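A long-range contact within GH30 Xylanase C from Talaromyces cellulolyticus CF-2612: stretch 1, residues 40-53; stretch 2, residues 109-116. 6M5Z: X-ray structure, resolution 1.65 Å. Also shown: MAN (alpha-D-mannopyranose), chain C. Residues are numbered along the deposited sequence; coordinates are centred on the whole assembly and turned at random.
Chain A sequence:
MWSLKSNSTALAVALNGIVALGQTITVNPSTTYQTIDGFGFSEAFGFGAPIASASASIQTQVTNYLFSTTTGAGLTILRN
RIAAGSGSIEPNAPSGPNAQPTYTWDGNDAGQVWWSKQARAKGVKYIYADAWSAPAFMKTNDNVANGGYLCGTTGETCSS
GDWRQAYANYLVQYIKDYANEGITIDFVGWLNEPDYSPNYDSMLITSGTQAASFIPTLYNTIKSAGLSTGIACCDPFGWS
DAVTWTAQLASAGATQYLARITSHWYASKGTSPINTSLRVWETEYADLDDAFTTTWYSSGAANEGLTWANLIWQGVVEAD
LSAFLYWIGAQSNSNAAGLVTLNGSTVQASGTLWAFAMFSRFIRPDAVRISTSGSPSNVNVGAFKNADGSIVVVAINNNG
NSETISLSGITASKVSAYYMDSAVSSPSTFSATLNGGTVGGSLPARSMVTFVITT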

# COMPACT_ATOMS: atom_id res chain seq x y z
N GLY A 40 3.25 2.64 1.34
CA GLY A 40 4.17 1.52 1.55
C GLY A 40 4.36 0.62 0.36
O GLY A 40 4.30 1.05 -0.81
N PHE A 41 4.60 -0.63 0.68
CA PHE A 41 5.21 -1.59 -0.27
C PHE A 41 5.16 -2.99 0.36
O PHE A 41 4.74 -3.16 1.51
CB PHE A 41 6.67 -1.21 -0.51
CG PHE A 41 7.53 -1.28 0.73
CD1 PHE A 41 7.58 -0.20 1.59
CD2 PHE A 41 8.23 -2.43 1.08
CE1 PHE A 41 8.36 -0.25 2.74
CE2 PHE A 41 9.00 -2.48 2.23
CZ PHE A 41 9.04 -1.39 3.07
N SER A 42 5.62 -3.98 -0.42
CA SER A 42 5.69 -5.40 -0.05
C SER A 42 7.13 -5.91 -0.21
O SER A 42 7.97 -5.33 -0.97
CB SER A 42 4.70 -6.21 -0.87
OG SER A 42 4.74 -7.62 -0.58
N GLU A 43 7.41 -6.98 0.50
CA GLU A 43 8.64 -7.81 0.30
C GLU A 43 8.25 -9.30 0.10
O GLU A 43 9.00 -10.19 0.53
CB GLU A 43 9.61 -7.60 1.47
CG GLU A 43 10.06 -6.16 1.61
CD GLU A 43 10.91 -5.67 0.46
OE1 GLU A 43 11.57 -6.51 -0.22
OE2 GLU A 43 10.86 -4.48 0.19
N ALA A 44 7.15 -9.54 -0.59
CA ALA A 44 6.55 -10.86 -0.91
C ALA A 44 7.48 -11.71 -1.78
O ALA A 44 8.40 -11.15 -2.45
CB ALA A 44 5.21 -10.64 -1.60
N PHE A 45 7.19 -13.00 -1.82
CA PHE A 45 7.77 -14.01 -2.75
C PHE A 45 9.28 -14.14 -2.55
O PHE A 45 10.00 -14.48 -3.53
CB PHE A 45 7.48 -13.64 -4.21
CG PHE A 45 6.03 -13.85 -4.58
CD1 PHE A 45 5.55 -15.13 -4.82
CD2 PHE A 45 5.18 -12.77 -4.77
CE1 PHE A 45 4.23 -15.33 -5.19
CE2 PHE A 45 3.85 -12.97 -5.13
CZ PHE A 45 3.40 -14.24 -5.38
N GLY A 46 9.76 -13.82 -1.35
CA GLY A 46 11.20 -13.87 -1.05
C GLY A 46 12.02 -12.78 -1.74
O GLY A 46 13.25 -12.84 -1.63
N PHE A 47 11.41 -11.77 -2.37
CA PHE A 47 12.17 -10.74 -3.12
C PHE A 47 13.06 -9.92 -2.17
O PHE A 47 14.14 -9.47 -2.61
CB PHE A 47 11.26 -9.83 -3.95
CG PHE A 47 10.58 -10.53 -5.11
CD1 PHE A 47 11.30 -11.36 -5.95
CD2 PHE A 47 9.26 -10.26 -5.40
CE1 PHE A 47 10.68 -11.99 -7.02
CE2 PHE A 47 8.63 -10.87 -6.48
CZ PHE A 47 9.35 -11.74 -7.29
N GLY A 48 12.70 -9.78 -0.91
CA GLY A 48 13.48 -9.04 0.10
C GLY A 48 14.41 -9.90 0.94
O GLY A 48 15.14 -9.30 1.79
N ALA A 49 14.52 -11.21 0.67
CA ALA A 49 15.26 -12.13 1.57
C ALA A 49 16.76 -11.92 1.40
O ALA A 49 17.49 -11.97 2.38
CB ALA A 49 14.86 -13.59 1.40
N PRO A 50 17.31 -11.73 0.17
CA PRO A 50 18.75 -11.43 0.07
C PRO A 50 19.20 -10.18 0.85
O PRO A 50 20.26 -10.22 1.50
CB PRO A 50 18.98 -11.21 -1.44
CG PRO A 50 17.86 -11.99 -2.10
CD PRO A 50 16.67 -11.87 -1.14
N ILE A 51 18.33 -9.18 0.92
CA ILE A 51 18.59 -7.98 1.76
C ILE A 51 18.55 -8.37 3.24
O ILE A 51 19.43 -7.96 4.02
CB ILE A 51 17.66 -6.82 1.36
CG1 ILE A 51 18.02 -6.37 -0.05
CG2 ILE A 51 17.74 -5.69 2.38
CD1 ILE A 51 17.00 -5.55 -0.78
N ALA A 52 17.56 -9.15 3.65
CA ALA A 52 17.44 -9.61 5.03
C ALA A 52 18.71 -10.36 5.44
O ALA A 52 18.98 -10.36 6.63
CB ALA A 52 16.21 -10.49 5.21
N SER A 53 19.46 -10.95 4.50
CA SER A 53 20.67 -11.77 4.79
C SER A 53 21.97 -11.02 4.52
O SER A 53 23.04 -11.64 4.69
CB SER A 53 20.64 -13.06 3.99
OG SER A 53 19.60 -13.90 4.47
N ASP A 109 9.74 -16.99 7.13
CA ASP A 109 8.67 -16.62 6.17
C ASP A 109 9.28 -15.84 4.99
O ASP A 109 8.77 -14.76 4.65
CB ASP A 109 7.54 -15.86 6.89
CG ASP A 109 6.23 -15.76 6.12
OD1 ASP A 109 5.92 -16.72 5.39
OD2 ASP A 109 5.53 -14.73 6.25
N ALA A 110 10.30 -16.41 4.33
CA ALA A 110 10.95 -15.84 3.13
C ALA A 110 11.34 -14.35 3.34
O ALA A 110 11.09 -13.49 2.47
CB ALA A 110 9.99 -16.03 1.97
N GLY A 111 11.94 -14.04 4.50
CA GLY A 111 12.42 -12.70 4.77
C GLY A 111 11.39 -11.79 5.41
O GLY A 111 11.80 -10.74 5.91
N GLN A 112 10.14 -12.20 5.53
CA GLN A 112 9.06 -11.28 5.97
C GLN A 112 9.09 -11.07 7.48
O GLN A 112 8.71 -10.01 7.89
CB GLN A 112 7.71 -11.78 5.47
CG GLN A 112 7.61 -11.65 3.95
CD GLN A 112 6.25 -12.00 3.38
OE1 GLN A 112 5.80 -11.35 2.45
NE2 GLN A 112 5.61 -13.02 3.92
N VAL A 113 9.58 -12.02 8.27
CA VAL A 113 9.72 -11.76 9.72
C VAL A 113 10.79 -10.69 9.92
O VAL A 113 10.55 -9.70 10.66
CB VAL A 113 10.04 -13.04 10.52
CG1 VAL A 113 10.30 -12.65 11.96
CG2 VAL A 113 8.92 -14.06 10.47
N TRP A 114 11.92 -10.80 9.24
CA TRP A 114 13.00 -9.80 9.37
C TRP A 114 12.46 -8.43 8.92
O TRP A 114 12.63 -7.40 9.61
CB TRP A 114 14.19 -10.21 8.51
CG TRP A 114 15.37 -9.30 8.64
CD1 TRP A 114 16.36 -9.38 9.58
CD2 TRP A 114 15.64 -8.12 7.87
NE1 TRP A 114 17.27 -8.37 9.41
CE2 TRP A 114 16.85 -7.58 8.36
CE3 TRP A 114 15.02 -7.49 6.79
CZ2 TRP A 114 17.44 -6.45 7.80
CZ3 TRP A 114 15.61 -6.39 6.23
CH2 TRP A 114 16.82 -5.86 6.73
N TRP A 115 11.78 -8.43 7.80
CA TRP A 115 11.25 -7.18 7.22
C TRP A 115 10.22 -6.57 8.17
O TRP A 115 10.22 -5.33 8.32
CB TRP A 115 10.72 -7.44 5.81
CG TRP A 115 11.76 -7.24 4.77
CD1 TRP A 115 12.39 -8.20 4.05
CD2 TRP A 115 12.29 -5.97 4.34
NE1 TRP A 115 13.31 -7.62 3.21
CE2 TRP A 115 13.26 -6.25 3.36
CE3 TRP A 115 12.07 -4.64 4.71
CZ2 TRP A 115 14.00 -5.25 2.74
CZ3 TRP A 115 12.80 -3.64 4.10
CH2 TRP A 115 13.73 -3.94 3.09
N SER A 116 9.37 -7.39 8.78
CA SER A 116 8.34 -6.89 9.72
C SER A 116 9.00 -6.26 10.95
O SER A 116 8.54 -5.22 11.40
CB SER A 116 7.37 -8.00 10.12
OG SER A 116 6.65 -8.51 8.96
C1 MAN C . 19.04 -14.61 3.29
C2 MAN C . 17.87 -15.42 3.87
C3 MAN C . 18.37 -16.53 4.83
C4 MAN C . 19.45 -17.36 4.15
C5 MAN C . 20.56 -16.45 3.60
C6 MAN C . 21.64 -17.23 2.86
O2 MAN C . 17.18 -16.04 2.81
O3 MAN C . 17.23 -17.32 5.26
O4 MAN C . 19.99 -18.34 5.08
O5 MAN C . 20.07 -15.45 2.68
O6 MAN C . 22.46 -16.34 2.12
O HOH W 1 8.70 -12.94 1.08
O HOH W 2 11.36 -10.84 1.45

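The indole of Trp115 forms the apolar centre of this contact. Over one face of it lies the aliphatic part of Glu43, with CG 3.5 Å from Trp115 CD2 and nearly on the normal of the five-membered ring, a CH-pi arrangement in which a nominally charged residue contributes a methylene, while its OE2 is hydrogen-bonded elsewhere in the structure. Ile51 CG2 packs 3.8 Å from Trp115 CZ2, and Phe41 CE2 approaches Trp115 CZ3 more loosely, at 4.4 Å. Trp114 offers a ring face to Ala52, whose CB lies 3.6 Å from Trp114 CE3, and Ala52 CA sits over the face of the six-membered ring, 3.7 Å from its centroid, in a CH-pi contact.

Tryptophan suits position 115 because its broad ring also carries a donor. Trp115 NE1 donates to Gly48 O at 2.9 Å, nearly straight, and that carbonyl also accepts from Ala52 N at 3.1 Å within the helical turn. Glycine fits at 48, where a CB would clash with Trp115 NE1. Gly111, the helix N-cap, has a backbone that itself calls for glycine, and a CB would crowd Ala49 CA.

At the polar edge, Gly46 CA makes a CA-H...O contact with Ala110 O at 3.5 Å. Two waters each link Glu43 O with Ala110 O, joining carbonyls that cannot bond to each other directly.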